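Local coordinates for ABC transporter, substrate-binding protein (Streptococcus pneumoniae, PDB 5G5Y) that binds short- and long-chain fructooligosaccharides, with a preference for tetrasaccharides and larger, and serves their import through an ABC transporter, at residues I141-L146 and L151-T156. Residues are numbered along the deposited sequence; the frame is centred on the assembly and turned at random.
Sequences INKDWL and LEMPKT
L146 is the main bump on the helical side, and its two methyls part company. L146 CD2 reaches L151, lying 3.9 Å from L151 CB, where the two side chains meet at about a right angle. L146 CD1 turns to M153 and sits 3.9 Å from M153 SD. M153 leaves its backbone with CG opposite N (chi1 -179°), then bends at chi2 and chi3. This hook brings SD and CE into the hollow between I141 and L146. There I141 CG2 touches M153 SD at 3.8 Å, the two side chains running past each other in opposite directions. I141 CD1 comes up against the P154 ring at its CD, 4.1 Å away. The segments lie in a family 1 solute-binding protein, where strand 138-142 of a four-stranded mixed sheet runs straight into helix 143-148, and the following loop comes back past both on its way to helix 157-169. L151 N donates to L146 O (2.8 Å), a nearly straight bond that ties the returning loop to the short helix. At the start of that helix, N142 is the N-cap. N142 OD1 accepts from W145 N at 3.0 Å, with the donor above the carbonyl plane. Helix 157-169 packs on L146 through V163 and F167, and on L151 through A166.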
# COMPACT_ATOMS: atom_id res chain seq x y z
N ILE A 141 15.04 15.95 0.84
CA ILE A 141 15.89 17.00 1.39
C ILE A 141 15.87 18.24 0.47
O ILE A 141 15.78 18.09 -0.75
CB ILE A 141 17.32 16.49 1.63
CG1 ILE A 141 18.19 17.54 2.36
CG2 ILE A 141 17.97 16.00 0.36
CD1 ILE A 141 19.48 16.97 2.89
N ASN A 142 15.99 19.42 1.08
CA ASN A 142 16.07 20.69 0.35
C ASN A 142 17.45 20.95 -0.27
O ASN A 142 18.41 21.39 0.38
CB ASN A 142 15.60 21.87 1.24
CG ASN A 142 15.30 23.11 0.40
OD1 ASN A 142 16.04 23.39 -0.52
ND2 ASN A 142 14.22 23.80 0.68
N LYS A 143 17.55 20.62 -1.56
CA LYS A 143 18.77 20.84 -2.34
C LYS A 143 19.12 22.32 -2.60
O LYS A 143 20.28 22.60 -2.76
CB LYS A 143 18.69 20.12 -3.70
CG LYS A 143 18.96 18.62 -3.65
CD LYS A 143 19.45 18.05 -4.99
CE LYS A 143 18.78 18.67 -6.23
NZ LYS A 143 18.92 17.86 -7.47
N ASP A 144 18.12 23.20 -2.66
CA ASP A 144 18.35 24.66 -2.70
C ASP A 144 19.18 25.09 -1.48
O ASP A 144 20.21 25.75 -1.63
CB ASP A 144 17.05 25.46 -2.67
CG ASP A 144 16.26 25.40 -3.97
OD1 ASP A 144 16.76 24.90 -4.99
OD2 ASP A 144 15.11 25.88 -3.93
N TRP A 145 18.73 24.68 -0.29
CA TRP A 145 19.47 25.00 0.97
C TRP A 145 20.89 24.44 1.01
O TRP A 145 21.83 25.13 1.42
CB TRP A 145 18.68 24.53 2.20
CG TRP A 145 17.37 25.20 2.38
CD1 TRP A 145 16.77 26.13 1.56
CD2 TRP A 145 16.47 24.99 3.46
NE1 TRP A 145 15.57 26.49 2.07
CE2 TRP A 145 15.36 25.82 3.24
CE3 TRP A 145 16.51 24.19 4.60
CZ2 TRP A 145 14.29 25.86 4.10
CZ3 TRP A 145 15.43 24.22 5.45
CH2 TRP A 145 14.35 25.05 5.21
N LEU A 146 21.07 23.19 0.58
CA LEU A 146 22.40 22.58 0.51
C LEU A 146 23.37 23.39 -0.39
O LEU A 146 24.53 23.60 -0.01
CB LEU A 146 22.32 21.17 -0.05
CG LEU A 146 21.80 20.03 0.85
CD1 LEU A 146 21.74 18.76 0.00
CD2 LEU A 146 22.70 19.80 2.05
N LEU A 151 27.00 22.98 1.10
CA LEU A 151 27.13 21.69 1.78
C LEU A 151 26.97 20.53 0.80
O LEU A 151 26.19 20.60 -0.12
CB LEU A 151 26.05 21.58 2.86
CG LEU A 151 26.05 22.72 3.90
CD1 LEU A 151 24.84 22.61 4.80
CD2 LEU A 151 27.32 22.73 4.74
N GLU A 152 27.71 19.46 1.05
CA GLU A 152 27.57 18.22 0.29
C GLU A 152 26.33 17.48 0.81
O GLU A 152 25.96 17.61 1.97
CB GLU A 152 28.78 17.30 0.53
CG GLU A 152 30.17 17.93 0.34
CD GLU A 152 30.37 18.56 -1.03
OE1 GLU A 152 29.94 17.95 -2.03
OE2 GLU A 152 30.95 19.67 -1.10
N MET A 153 25.70 16.67 -0.04
CA MET A 153 24.64 15.77 0.41
C MET A 153 25.19 14.85 1.52
O MET A 153 26.25 14.26 1.33
CB MET A 153 24.13 14.91 -0.79
CG MET A 153 23.01 13.96 -0.42
SD MET A 153 21.52 14.89 -0.15
CE MET A 153 20.97 15.19 -1.84
N PRO A 154 24.50 14.72 2.66
CA PRO A 154 25.03 13.84 3.71
C PRO A 154 25.14 12.40 3.26
O PRO A 154 24.29 11.93 2.52
CB PRO A 154 24.01 13.93 4.82
CG PRO A 154 22.93 14.82 4.36
CD PRO A 154 23.29 15.44 3.07
N LYS A 155 26.19 11.73 3.72
CA LYS A 155 26.41 10.33 3.47
C LYS A 155 26.17 9.45 4.70
O LYS A 155 26.00 8.25 4.56
CB LYS A 155 27.86 10.10 3.02
CG LYS A 155 28.25 10.76 1.71
CD LYS A 155 29.66 10.31 1.32
CE LYS A 155 30.26 11.16 0.22
NZ LYS A 155 30.98 12.33 0.79
N THR A 156 26.26 10.03 5.90
CA THR A 156 26.15 9.32 7.16
C THR A 156 25.12 10.02 8.05
O THR A 156 24.78 11.19 7.83
CB THR A 156 27.48 9.30 7.93
OG1 THR A 156 27.75 10.61 8.49
CG2 THR A 156 28.65 8.86 7.03